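Local coordinates for rhodanese domain-containing protein (PDB 3GK5) that is of unknown function but carries a rhodanese-like domain, as in sulfurtransferases that pass sulfur from a cysteine persulfide to an acceptor, at residues K56-I61 with L80-V85; Y18-V23 with A35-I40; Y3-A8 with D84-I89; E44-W49 with V72-Q77; D22-F27 with I61-N66. One frame throughout, in Å; residues are numbered along the deposited sequence.

Contact 1 of 5, residues K56-I61 with L80-V85; sequences KKYAVI and LNIVDV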
# COMPACT_ATOMS: atom_id res chain seq x y z
N LYS A 56 -3.81 10.12 8.74
CA LYS A 56 -4.27 8.84 8.23
C LYS A 56 -3.30 7.73 8.52
O LYS A 56 -2.12 7.97 8.76
CB LYS A 56 -4.51 8.91 6.72
CG LYS A 56 -5.76 9.66 6.35
CD LYS A 56 -5.87 9.79 4.86
CE LYS A 56 -6.99 10.72 4.48
NZ LYS A 56 -6.83 11.14 3.05
N LYS A 57 -3.83 6.51 8.53
CA LYS A 57 -3.05 5.30 8.77
C LYS A 57 -2.93 4.61 7.42
O LYS A 57 -3.90 4.03 6.92
CB LYS A 57 -3.79 4.40 9.76
CG LYS A 57 -3.12 3.07 10.07
CD LYS A 57 -2.00 3.24 11.08
CE LYS A 57 -2.03 2.13 12.15
NZ LYS A 57 -1.61 0.79 11.64
N TYR A 58 -1.76 4.66 6.81
CA TYR A 58 -1.56 4.06 5.50
C TYR A 58 -1.01 2.64 5.52
O TYR A 58 -0.20 2.27 6.37
CB TYR A 58 -0.64 4.93 4.65
CG TYR A 58 -1.22 6.28 4.28
CD1 TYR A 58 -0.89 7.44 4.99
CD2 TYR A 58 -2.10 6.40 3.20
CE1 TYR A 58 -1.41 8.68 4.63
CE2 TYR A 58 -2.62 7.63 2.83
CZ TYR A 58 -2.28 8.76 3.54
OH TYR A 58 -2.81 9.97 3.16
N ALA A 59 -1.46 1.85 4.55
CA ALA A 59 -1.01 0.48 4.37
C ALA A 59 -0.36 0.46 2.98
O ALA A 59 -1.05 0.50 1.96
CB ALA A 59 -2.21 -0.49 4.43
N VAL A 60 0.97 0.41 2.95
CA VAL A 60 1.70 0.43 1.69
C VAL A 60 1.80 -0.94 1.08
O VAL A 60 2.36 -1.87 1.67
CB VAL A 60 3.13 0.97 1.87
CG1 VAL A 60 3.71 1.32 0.52
CG2 VAL A 60 3.12 2.16 2.79
N ILE A 61 1.25 -1.07 -0.11
CA ILE A 61 1.25 -2.35 -0.77
C ILE A 61 2.09 -2.35 -2.02
O ILE A 61 2.27 -1.34 -2.68
CB ILE A 61 -0.17 -2.79 -1.11
CG1 ILE A 61 -0.18 -4.29 -1.42
CG2 ILE A 61 -0.67 -1.97 -2.27
CD1 ILE A 61 -1.48 -4.99 -0.99
N LEU A 80 5.14 9.86 9.16
CA LEU A 80 3.86 9.38 8.66
C LEU A 80 3.50 8.05 9.28
O LEU A 80 4.35 7.18 9.50
CB LEU A 80 3.87 9.24 7.14
CG LEU A 80 3.65 10.52 6.32
CD1 LEU A 80 3.89 10.22 4.86
CD2 LEU A 80 2.23 11.04 6.54
N ASN A 81 2.22 7.90 9.58
CA ASN A 81 1.72 6.67 10.16
C ASN A 81 1.41 5.69 9.03
O ASN A 81 0.27 5.63 8.55
CB ASN A 81 0.47 6.99 10.98
CG ASN A 81 -0.09 5.78 11.66
OD1 ASN A 81 0.62 4.81 11.91
ND2 ASN A 81 -1.38 5.84 12.00
N ILE A 82 2.43 4.95 8.59
CA ILE A 82 2.29 3.97 7.51
C ILE A 82 2.83 2.62 7.94
O ILE A 82 3.68 2.52 8.81
CB ILE A 82 3.03 4.39 6.21
CG1 ILE A 82 4.50 3.97 6.27
CG2 ILE A 82 2.91 5.89 5.99
CD1 ILE A 82 5.32 4.67 7.34
N VAL A 83 2.33 1.56 7.30
CA VAL A 83 2.75 0.20 7.59
C VAL A 83 2.99 -0.53 6.27
O VAL A 83 2.43 -0.15 5.25
CB VAL A 83 1.66 -0.54 8.35
CG1 VAL A 83 1.43 0.11 9.71
CG2 VAL A 83 0.38 -0.53 7.54
N ASP A 84 3.82 -1.56 6.29
CA ASP A 84 4.13 -2.34 5.08
C ASP A 84 3.23 -3.57 5.03
O ASP A 84 2.99 -4.21 6.06
CB ASP A 84 5.61 -2.75 5.09
CG ASP A 84 6.04 -3.49 3.84
OD1 ASP A 84 5.65 -3.06 2.73
OD2 ASP A 84 6.78 -4.50 3.95
N VAL A 85 2.70 -3.90 3.85
CA VAL A 85 1.84 -5.06 3.71
C VAL A 85 2.63 -6.28 3.23
O VAL A 85 3.15 -6.31 2.10
CB VAL A 85 0.68 -4.80 2.70
CG1 VAL A 85 -0.21 -6.03 2.60
CG2 VAL A 85 -0.13 -3.59 3.12
O HOH W 1 0.08 9.69 8.25
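A59 is the apolar centre of one face of this strand pair: its CB lies 4.0 Å from V83 CG2 and equally close to V85 CG2. On the opposite face Y58 CB meets I82 CG2 at 3.9 Å, and V60 lies beside I82 with both side chains pointing the same way. The two methyls of V83 part here. CG2, placed between the backbone N and the carbonyl carbon (the other methyl has chi1 -64°), turns back onto the strand and reaches 3.1 Å from Y58 O, whereas CG1 faces the amine of K57. Between the strands run four backbone hydrogen bonds. Y58 N gives to N81 O, Y58 O takes V83 N, V60 N gives to V83 O at 2.8 Å with an N-H...O angle of 166°, and V60 O takes V85 N. At the polar edge a water lies 2.8 Å from K56 O and accepts from N81 N, while K57 NZ finds its hydrogen-bond partner in Y18 OH. The matched pairs Y58-I82, A59-V83 and V60-D84, with segment axes 4.6 Å apart at closest and 33° from parallel, mark neighbouring strands of a beta-alpha-beta unit, connected through helix 66-76 in the parallel sheet of the rhodanese-like domain.

Contact 2 of 5, residues Y18-V23 with A35-I40; sequences YTVLDV and ANSINI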
# COMPACT_ATOMS: atom_id res chain seq x y z
N TYR A 18 -7.59 1.63 7.53
CA TYR A 18 -6.44 1.99 6.71
C TYR A 18 -6.84 2.61 5.39
O TYR A 18 -7.99 2.54 4.97
CB TYR A 18 -5.56 0.77 6.39
CG TYR A 18 -4.91 0.14 7.59
CD1 TYR A 18 -5.61 -0.75 8.41
CD2 TYR A 18 -3.57 0.42 7.91
CE1 TYR A 18 -5.00 -1.34 9.51
CE2 TYR A 18 -2.95 -0.17 9.00
CZ TYR A 18 -3.67 -1.04 9.80
OH TYR A 18 -3.07 -1.60 10.90
N THR A 19 -5.84 3.19 4.75
CA THR A 19 -5.97 3.82 3.44
C THR A 19 -4.84 3.20 2.64
O THR A 19 -3.71 3.63 2.75
CB THR A 19 -5.75 5.33 3.50
OG1 THR A 19 -6.80 5.94 4.26
CG2 THR A 19 -5.71 5.91 2.09
N VAL A 20 -5.16 2.19 1.85
CA VAL A 20 -4.16 1.49 1.06
C VAL A 20 -3.42 2.39 0.08
O VAL A 20 -4.04 3.08 -0.72
CB VAL A 20 -4.82 0.36 0.26
CG1 VAL A 20 -3.78 -0.41 -0.51
CG2 VAL A 20 -5.60 -0.56 1.19
N LEU A 21 -2.09 2.37 0.16
CA LEU A 21 -1.26 3.16 -0.76
C LEU A 21 -0.58 2.17 -1.70
O LEU A 21 0.27 1.38 -1.27
CB LEU A 21 -0.18 3.93 -0.01
CG LEU A 21 0.31 5.27 -0.57
CD1 LEU A 21 1.72 5.53 -0.05
CD2 LEU A 21 0.31 5.28 -2.09
N ASP A 22 -0.95 2.20 -2.97
CA ASP A 22 -0.37 1.28 -3.95
C ASP A 22 0.77 1.98 -4.66
O ASP A 22 0.55 2.92 -5.42
CB ASP A 22 -1.45 0.85 -4.95
CG ASP A 22 -1.01 -0.29 -5.83
OD1 ASP A 22 -1.86 -1.16 -6.13
OD2 ASP A 22 0.18 -0.33 -6.24
N VAL A 23 2.00 1.52 -4.41
CA VAL A 23 3.20 2.12 -4.98
C VAL A 23 3.73 1.46 -6.25
O VAL A 23 4.87 1.69 -6.65
CB VAL A 23 4.31 2.15 -3.94
CG1 VAL A 23 3.81 2.85 -2.69
CG2 VAL A 23 4.75 0.73 -3.62
N ALA A 35 -9.63 -1.86 -3.30
CA ALA A 35 -10.54 -0.74 -3.43
C ALA A 35 -10.14 0.53 -2.70
O ALA A 35 -9.65 0.49 -1.56
CB ALA A 35 -11.94 -1.16 -2.97
N ASN A 36 -10.38 1.66 -3.37
CA ASN A 36 -10.08 2.98 -2.85
C ASN A 36 -8.61 3.20 -2.52
O ASN A 36 -8.26 4.13 -1.80
CB ASN A 36 -10.93 3.27 -1.60
CG ASN A 36 -12.42 3.07 -1.85
OD1 ASN A 36 -12.98 3.60 -2.82
ND2 ASN A 36 -13.07 2.33 -0.96
N SER A 37 -7.73 2.34 -3.03
CA SER A 37 -6.32 2.51 -2.75
C SER A 37 -5.75 3.61 -3.66
O SER A 37 -5.97 3.60 -4.87
CB SER A 37 -5.55 1.19 -2.97
OG SER A 37 -5.36 0.90 -4.35
N ILE A 38 -5.07 4.58 -3.06
CA ILE A 38 -4.46 5.66 -3.82
C ILE A 38 -3.20 5.11 -4.47
O ILE A 38 -2.44 4.38 -3.83
CB ILE A 38 -4.07 6.85 -2.94
CG1 ILE A 38 -3.21 7.83 -3.74
CG2 ILE A 38 -3.31 6.35 -1.72
CD1 ILE A 38 -3.89 8.40 -4.99
N ASN A 39 -2.98 5.48 -5.73
CA ASN A 39 -1.82 5.01 -6.47
C ASN A 39 -0.70 6.03 -6.61
O ASN A 39 -0.86 7.08 -7.22
CB ASN A 39 -2.26 4.55 -7.87
CG ASN A 39 -1.11 3.97 -8.69
OD1 ASN A 39 -1.13 4.06 -9.92
ND2 ASN A 39 -0.13 3.37 -8.02
N ILE A 40 0.44 5.70 -6.02
CA ILE A 40 1.62 6.53 -6.12
C ILE A 40 2.81 5.62 -6.42
O ILE A 40 3.32 4.93 -5.53
CB ILE A 40 1.92 7.31 -4.83
CG1 ILE A 40 0.78 8.30 -4.54
CG2 ILE A 40 3.23 8.10 -5.00
CD1 ILE A 40 0.92 9.05 -3.22
O HOH W 2 -3.86 -1.66 -4.26
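D22 O is gripped by two donors of the neighbouring segment, I40 N and N39 ND2, which approach from opposite faces of its carbonyl plane. N39 ND2 comes to 2.7 Å of D22 O and keeps it in the amide plane, although the nitrogen stands 40° out of the carbonyl plane; N39 CG is anti to the backbone N (chi1 -177°), beside the carbonyl carbon. The same ND2 also bonds R24 O. The other main-chain bonds follow the parallel register: I38 N gives to V20 O at 3.0 Å, and D22 N to I38 O at 2.8 Å. These pairs close the beta-alpha-beta unit of strand 19-22, helix 26-29 and strand 38-39, the last being an outermost strand of the five-stranded sheet. On one side of it S37 CB presses on V20 CB at 3.4 Å, and S37 OG bonds I34 O. A water donates to both S37 OG, at 3.0 Å, and D22 OD1, at 2.8 Å, so the hydroxyl and the carboxylate are joined without touching; OD1 has R24 NH2 as a charged partner besides. On the other side L21 CD2 lies 3.8 Å from both I38 CG2 and I40 CB.

Contact 3 of 5, residues Y3-A8 with D84-I89; sequences YRSINA and DVEGGI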
# COMPACT_ATOMS: atom_id res chain seq x y z
N TYR A 3 9.42 1.47 11.56
CA TYR A 3 9.02 0.46 10.54
C TYR A 3 8.09 -0.60 11.12
O TYR A 3 8.47 -1.33 12.04
CB TYR A 3 10.26 -0.23 9.94
CG TYR A 3 9.92 -1.28 8.91
CD1 TYR A 3 9.59 -0.92 7.61
CD2 TYR A 3 9.86 -2.63 9.26
CE1 TYR A 3 9.20 -1.89 6.67
CE2 TYR A 3 9.46 -3.60 8.33
CZ TYR A 3 9.13 -3.22 7.04
OH TYR A 3 8.70 -4.16 6.13
N ARG A 4 6.88 -0.69 10.57
CA ARG A 4 5.90 -1.67 11.02
C ARG A 4 5.39 -2.45 9.81
O ARG A 4 5.48 -1.99 8.67
CB ARG A 4 4.71 -1.00 11.71
CG ARG A 4 5.08 0.00 12.79
CD ARG A 4 5.19 1.41 12.23
NE ARG A 4 3.93 1.87 11.65
CZ ARG A 4 2.80 2.04 12.34
NH1 ARG A 4 1.70 2.47 11.72
NH2 ARG A 4 2.76 1.79 13.64
N SER A 5 4.84 -3.63 10.05
CA SER A 5 4.32 -4.47 8.98
C SER A 5 2.93 -4.99 9.35
O SER A 5 2.57 -5.01 10.53
CB SER A 5 5.28 -5.63 8.73
OG SER A 5 4.85 -6.42 7.64
N ILE A 6 2.16 -5.40 8.34
CA ILE A 6 0.80 -5.90 8.57
C ILE A 6 0.38 -7.04 7.64
O ILE A 6 0.52 -6.96 6.42
CB ILE A 6 -0.26 -4.76 8.44
CG1 ILE A 6 -1.67 -5.33 8.58
CG2 ILE A 6 -0.13 -4.06 7.11
CD1 ILE A 6 -2.75 -4.28 8.44
N ASN A 7 -0.14 -8.10 8.24
CA ASN A 7 -0.61 -9.28 7.53
C ASN A 7 -1.78 -8.92 6.62
O ASN A 7 -2.46 -7.92 6.84
CB ASN A 7 -1.05 -10.32 8.55
CG ASN A 7 -1.26 -11.68 7.94
OD1 ASN A 7 -2.01 -12.50 8.47
ND2 ASN A 7 -0.58 -11.94 6.82
N ALA A 8 -2.03 -9.75 5.61
CA ALA A 8 -3.14 -9.51 4.69
C ALA A 8 -4.47 -9.62 5.43
O ALA A 8 -5.33 -8.74 5.32
CB ALA A 8 -3.11 -10.52 3.55
N ASP A 84 3.82 -1.56 6.29
CA ASP A 84 4.13 -2.34 5.08
C ASP A 84 3.23 -3.57 5.03
O ASP A 84 2.99 -4.21 6.06
CB ASP A 84 5.61 -2.75 5.09
CG ASP A 84 6.04 -3.49 3.84
OD1 ASP A 84 5.65 -3.06 2.73
OD2 ASP A 84 6.78 -4.50 3.95
N VAL A 85 2.70 -3.90 3.85
CA VAL A 85 1.84 -5.06 3.71
C VAL A 85 2.63 -6.28 3.23
O VAL A 85 3.15 -6.31 2.10
CB VAL A 85 0.68 -4.80 2.70
CG1 VAL A 85 -0.21 -6.03 2.60
CG2 VAL A 85 -0.13 -3.59 3.12
N GLU A 86 2.71 -7.29 4.08
CA GLU A 86 3.45 -8.52 3.79
C GLU A 86 2.92 -9.31 2.59
O GLU A 86 1.72 -9.54 2.47
CB GLU A 86 3.44 -9.41 5.03
CG GLU A 86 3.90 -8.67 6.28
CD GLU A 86 3.48 -9.36 7.57
OE1 GLU A 86 3.82 -8.82 8.65
OE2 GLU A 86 2.83 -10.42 7.50
N GLY A 87 3.84 -9.72 1.72
CA GLY A 87 3.47 -10.50 0.55
C GLY A 87 2.98 -9.71 -0.65
O GLY A 87 2.81 -10.26 -1.73
N GLY A 88 2.76 -8.41 -0.45
CA GLY A 88 2.28 -7.58 -1.54
C GLY A 88 0.83 -7.88 -1.84
O GLY A 88 0.12 -8.48 -1.02
N ILE A 89 0.36 -7.46 -3.01
CA ILE A 89 -1.01 -7.71 -3.41
C ILE A 89 -1.08 -9.14 -3.95
O ILE A 89 -2.16 -9.70 -4.12
CB ILE A 89 -1.46 -6.69 -4.49
CG1 ILE A 89 -2.98 -6.70 -4.63
CG2 ILE A 89 -0.81 -7.02 -5.82
CD1 ILE A 89 -3.53 -5.49 -5.39
O HOH W 3 0.33 -11.16 3.74
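D84 reaches the hydroxyl end of Y3, and each of its side-chain atoms can be traced. CB lies 4.0 Å from Y3 CE1, approaching the ring obliquely, and 3.7 Å from R4 O. With chi1 at -177°, CG stands anti to the backbone N and is 3.6 Å from Y3 OH. OD2 accepts the phenol proton at 2.9 Å; Y3 OH meets it on the anti side, 34° out of the carboxylate plane. OD1 turns to S68 OG of helix 66-76, so both carboxylate oxygens of this buried aspartate have a hydroxyl partner. Beneath this pair the backbones run parallel, S5 beside D84 and I6 beside V85. Strand 5-6 thereby becomes an outermost strand of the sheet, next to strand 82-85, although the two are far apart in the chain. R4 O takes D84 N, I6 N gives to D84 O at 2.7 Å, and E86 N reaches I6 O from above the carbonyl plane. On the face opposite D84, I6 CG2 packs on V85 CG2 at 4.0 Å. The V85-G88 type II turn then leads the chain toward helix 88-94. Beside it a water donates to E86 O and takes a weak bond from A8 N, 3.3 Å away.

Contact 4 of 5, residues E44-W49 with V72-Q77; sequences ELREKW and VEFLSQ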
# COMPACT_ATOMS: atom_id res chain seq x y z
N GLU A 44 7.56 8.26 -8.20
CA GLU A 44 6.94 9.55 -8.00
C GLU A 44 6.78 9.83 -6.52
O GLU A 44 6.62 10.98 -6.13
CB GLU A 44 5.58 9.60 -8.68
CG GLU A 44 5.59 9.21 -10.13
CD GLU A 44 4.22 9.30 -10.77
OE1 GLU A 44 4.04 8.74 -11.87
OE2 GLU A 44 3.33 9.94 -10.17
N LEU A 45 6.86 8.78 -5.72
CA LEU A 45 6.67 8.91 -4.27
C LEU A 45 7.52 10.01 -3.67
O LEU A 45 7.06 10.78 -2.83
CB LEU A 45 6.98 7.58 -3.58
CG LEU A 45 6.56 7.47 -2.11
CD1 LEU A 45 5.04 7.63 -2.00
CD2 LEU A 45 6.99 6.11 -1.55
N ARG A 46 8.77 10.10 -4.10
CA ARG A 46 9.68 11.11 -3.60
C ARG A 46 9.14 12.53 -3.83
O ARG A 46 9.18 13.36 -2.94
CB ARG A 46 11.05 10.93 -4.25
CG ARG A 46 11.82 12.22 -4.46
CD ARG A 46 13.27 12.05 -4.07
NE ARG A 46 13.41 12.01 -2.62
CZ ARG A 46 13.10 13.02 -1.82
NH1 ARG A 46 12.62 14.15 -2.33
NH2 ARG A 46 13.25 12.90 -0.50
N GLU A 47 8.61 12.79 -5.03
CA GLU A 47 8.09 14.11 -5.35
C GLU A 47 6.64 14.35 -4.98
O GLU A 47 6.22 15.50 -4.84
CB GLU A 47 8.24 14.41 -6.85
CG GLU A 47 9.66 14.45 -7.39
CD GLU A 47 10.15 13.10 -7.88
OE1 GLU A 47 9.44 12.45 -8.67
OE2 GLU A 47 11.26 12.69 -7.47
N LYS A 48 5.86 13.29 -4.82
CA LYS A 48 4.45 13.49 -4.51
C LYS A 48 3.94 12.85 -3.23
O LYS A 48 2.76 12.51 -3.13
CB LYS A 48 3.62 13.03 -5.70
CG LYS A 48 4.09 13.66 -7.01
CD LYS A 48 2.98 13.76 -8.05
CE LYS A 48 2.44 12.40 -8.45
NZ LYS A 48 1.38 12.54 -9.49
N TRP A 49 4.82 12.68 -2.25
CA TRP A 49 4.41 12.08 -0.99
C TRP A 49 3.77 13.14 -0.09
O TRP A 49 3.17 12.83 0.93
CB TRP A 49 5.62 11.50 -0.26
CG TRP A 49 6.55 12.54 0.26
CD1 TRP A 49 7.60 13.10 -0.40
CD2 TRP A 49 6.49 13.16 1.54
NE1 TRP A 49 8.21 14.04 0.40
CE2 TRP A 49 7.55 14.10 1.60
CE3 TRP A 49 5.65 13.02 2.66
CZ2 TRP A 49 7.79 14.90 2.72
CZ3 TRP A 49 5.89 13.82 3.78
CH2 TRP A 49 6.95 14.74 3.80
N VAL A 72 8.17 2.38 2.91
CA VAL A 72 7.87 2.54 4.32
C VAL A 72 9.01 3.19 5.09
O VAL A 72 8.79 4.09 5.89
CB VAL A 72 7.54 1.20 4.96
CG1 VAL A 72 7.34 1.38 6.45
CG2 VAL A 72 6.28 0.63 4.32
N GLU A 73 10.24 2.73 4.85
CA GLU A 73 11.41 3.27 5.53
C GLU A 73 11.56 4.76 5.23
O GLU A 73 12.08 5.52 6.05
CB GLU A 73 12.67 2.53 5.08
CG GLU A 73 13.30 1.62 6.13
CD GLU A 73 13.99 2.40 7.24
OE1 GLU A 73 13.29 3.03 8.06
OE2 GLU A 73 15.23 2.40 7.28
N PHE A 74 11.10 5.17 4.06
CA PHE A 74 11.18 6.55 3.63
C PHE A 74 10.12 7.41 4.31
O PHE A 74 10.43 8.44 4.91
CB PHE A 74 11.02 6.62 2.11
CG PHE A 74 11.05 8.01 1.55
CD1 PHE A 74 12.19 8.79 1.65
CD2 PHE A 74 9.92 8.54 0.92
CE1 PHE A 74 12.22 10.09 1.12
CE2 PHE A 74 9.94 9.83 0.39
CZ PHE A 74 11.09 10.61 0.49
N LEU A 75 8.86 6.99 4.23
CA LEU A 75 7.78 7.77 4.82
C LEU A 75 7.71 7.67 6.34
O LEU A 75 7.08 8.50 6.99
CB LEU A 75 6.44 7.32 4.23
CG LEU A 75 6.34 7.28 2.70
CD1 LEU A 75 5.04 6.61 2.32
CD2 LEU A 75 6.44 8.68 2.12
N SER A 76 8.36 6.65 6.91
CA SER A 76 8.35 6.47 8.35
C SER A 76 9.19 7.52 9.04
O SER A 76 8.87 7.98 10.14
CB SER A 76 8.88 5.08 8.73
OG SER A 76 10.28 5.02 8.57
N GLN A 77 10.28 7.92 8.40
CA GLN A 77 11.16 8.92 8.98
C GLN A 77 10.61 10.32 8.77
O GLN A 77 11.11 11.28 9.34
CB GLN A 77 12.56 8.82 8.36
CG GLN A 77 13.15 7.42 8.35
CD GLN A 77 14.51 7.37 7.67
OE1 GLN A 77 15.46 8.01 8.13
NE2 GLN A 77 14.61 6.61 6.58
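F74 buries more surface here than any other residue, and it does so with the rim of its ring. CE2 stands over one face of the W49 indole, 4.1 Å from CD1; the phenyl centroid is 5.6 Å from that of the five-membered ring, and the planes are 83° apart, which defines a T-shaped (edge-to-face) pair with F74 supplying the edge. F74 CG is anti to its backbone N (chi1 179°), while W49 CG sits between the backbone N and the carbonyl carbon. R46 also comes to the phenyl edge. Its NH2 lies near the ring plane, 3.3 Å from F74 CZ, a position beside the rim and not over the pi face, so the geometry does not describe a cation-pi pair. The axes of the segments 44-48 and 72-76 are 12° from parallel but still 11.4 Å apart at closest approach, so mainly side chains bridge the two. Both helices lie on the same side of the rhodanese-like sheet, V72 resting on I82 and D84, and L45 on I40. L75, second in buried surface, works on the sheet side of F74: its CD2 packs 3.8 Å from W49 CB, and its CD1 faces L45 CD2 at the looser distance of 4.4 Å. L45 also approaches F74 through its carbonyl oxygen, 4.4 Å from CE2. No hydrogen bond crosses between the segments.

Contact 5 of 5, residues D22-F27 with I61-N66; sequences DVREPF and ICAHGN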
# COMPACT_ATOMS: atom_id res chain seq x y z
N ASP A 22 -0.95 2.20 -2.97
CA ASP A 22 -0.37 1.28 -3.95
C ASP A 22 0.77 1.98 -4.66
O ASP A 22 0.55 2.92 -5.42
CB ASP A 22 -1.45 0.85 -4.95
CG ASP A 22 -1.01 -0.29 -5.83
OD1 ASP A 22 -1.86 -1.16 -6.13
OD2 ASP A 22 0.18 -0.33 -6.24
N VAL A 23 2.00 1.52 -4.41
CA VAL A 23 3.20 2.12 -4.98
C VAL A 23 3.73 1.46 -6.25
O VAL A 23 4.87 1.69 -6.65
CB VAL A 23 4.31 2.15 -3.94
CG1 VAL A 23 3.81 2.85 -2.69
CG2 VAL A 23 4.75 0.73 -3.62
N ARG A 24 2.89 0.65 -6.87
CA ARG A 24 3.23 -0.04 -8.10
C ARG A 24 3.01 0.91 -9.27
O ARG A 24 2.41 1.97 -9.10
CB ARG A 24 2.35 -1.28 -8.27
CG ARG A 24 2.45 -2.28 -7.13
CD ARG A 24 1.65 -3.53 -7.43
NE ARG A 24 0.22 -3.24 -7.47
CZ ARG A 24 -0.68 -4.00 -8.08
NH1 ARG A 24 -0.30 -5.10 -8.70
NH2 ARG A 24 -1.96 -3.65 -8.06
N GLU A 25 3.49 0.52 -10.44
CA GLU A 25 3.32 1.34 -11.63
C GLU A 25 1.87 1.22 -12.06
O GLU A 25 1.24 0.18 -11.88
CB GLU A 25 4.26 0.87 -12.75
CG GLU A 25 5.74 1.05 -12.41
CD GLU A 25 6.06 2.46 -11.96
OE1 GLU A 25 6.82 2.62 -10.97
OE2 GLU A 25 5.56 3.42 -12.58
N PRO A 26 1.31 2.29 -12.64
CA PRO A 26 -0.08 2.34 -13.11
C PRO A 26 -0.59 1.19 -13.97
O PRO A 26 -1.75 0.78 -13.84
CB PRO A 26 -0.17 3.70 -13.81
CG PRO A 26 1.26 4.01 -14.18
CD PRO A 26 2.02 3.53 -12.99
N PHE A 27 0.26 0.64 -14.83
CA PHE A 27 -0.16 -0.47 -15.69
C PHE A 27 -0.40 -1.74 -14.91
O PHE A 27 -1.03 -2.67 -15.41
CB PHE A 27 0.88 -0.75 -16.79
CG PHE A 27 2.15 -1.41 -16.28
CD1 PHE A 27 2.21 -2.79 -16.08
CD2 PHE A 27 3.28 -0.64 -16.04
CE1 PHE A 27 3.40 -3.39 -15.65
CE2 PHE A 27 4.47 -1.24 -15.61
CZ PHE A 27 4.53 -2.62 -15.42
N ILE A 61 1.25 -1.07 -0.11
CA ILE A 61 1.25 -2.35 -0.77
C ILE A 61 2.09 -2.35 -2.02
O ILE A 61 2.27 -1.34 -2.68
CB ILE A 61 -0.17 -2.79 -1.11
CG1 ILE A 61 -0.18 -4.29 -1.42
CG2 ILE A 61 -0.67 -1.97 -2.27
CD1 ILE A 61 -1.48 -4.99 -0.99
N CYS A 62 2.60 -3.52 -2.34
CA CYS A 62 3.45 -3.69 -3.49
C CYS A 62 3.04 -4.96 -4.25
O CYS A 62 2.07 -5.60 -3.87
CB CYS A 62 4.87 -3.78 -2.97
SG CYS A 62 6.05 -4.00 -4.19
N ALA A 63 3.74 -5.32 -5.31
CA ALA A 63 3.37 -6.55 -6.01
C ALA A 63 3.74 -7.73 -5.13
O ALA A 63 2.94 -8.66 -4.96
CB ALA A 63 4.09 -6.65 -7.37
N HIS A 64 4.95 -7.69 -4.57
CA HIS A 64 5.43 -8.76 -3.71
C HIS A 64 5.92 -8.26 -2.36
O HIS A 64 6.01 -9.04 -1.42
CB HIS A 64 6.55 -9.53 -4.40
CG HIS A 64 6.22 -9.93 -5.80
ND1 HIS A 64 6.68 -9.24 -6.90
CD2 HIS A 64 5.43 -10.91 -6.28
CE1 HIS A 64 6.18 -9.78 -8.00
NE2 HIS A 64 5.42 -10.80 -7.65
N GLY A 65 6.23 -6.97 -2.27
CA GLY A 65 6.68 -6.40 -1.02
C GLY A 65 8.07 -5.79 -1.02
O GLY A 65 8.50 -5.19 -0.03
N ASN A 66 8.78 -5.93 -2.12
CA ASN A 66 10.13 -5.39 -2.22
C ASN A 66 10.15 -3.87 -2.34
O ASN A 66 11.01 -3.20 -1.77
CB ASN A 66 10.84 -6.04 -3.41
CG ASN A 66 9.86 -6.71 -4.37
OD1 ASN A 66 9.11 -6.04 -5.07
ND2 ASN A 66 9.86 -8.04 -4.39
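The loop after strand 58-61, against which R24 lies, probably corresponds to the active-site loop of rhodanese domains: C62 to R67 fits the CX4R pattern, consistent with C62 being the counterpart of the persulfide-forming cysteine of active members. R24 CD packs 3.5 Å from A63 N and 4.0 Å from A63 CB. A salt bridge within its own segment, to D22, steadies the arginine: NE and NH2 grip the carboxylate side-on, with OD1 6° out of the guanidinium plane and 3.2 Å from NH2. D22 OD2 also accepts R24 N at 2.9 Å, an Asx turn that bends the chain as it leaves its strand. I61 CG2 rests on D22 CA at 3.7 Å, and V23 N makes a weak bond to I61 O. Within the loop G65 N gives a hydrogen bond to C62 SG, 3.5 Å away. Around the contact, R24 NH2 also bonds G32 O, I89 of helix 88-94 touches R24 and I61, and R67 and S68 of helix 66-76 adjoin C62.

Contacts 1, 2 and 3 belong to one parallel sheet. Contact 1 is the buried centre, joined to contact 2 by backbone bonds between A59, I61 and L21, and to contact 3 through the shared D84 and V85. In the partly buried contacts 2 and 3, polar side-chain bonds are added to the apolar pairing: an amide, a water bridge and a phenol-carboxylate bond. Contact 4, also partly buried, lies in the helical layer and relies on aromatic and aliphatic surfaces. Contact 5 is buried too, but joins loops at the ends of strands 19-22 and 58-61; one weak backbone bond and apolar packing cross it, while the salt bridge and Asx turn lie within 22-27.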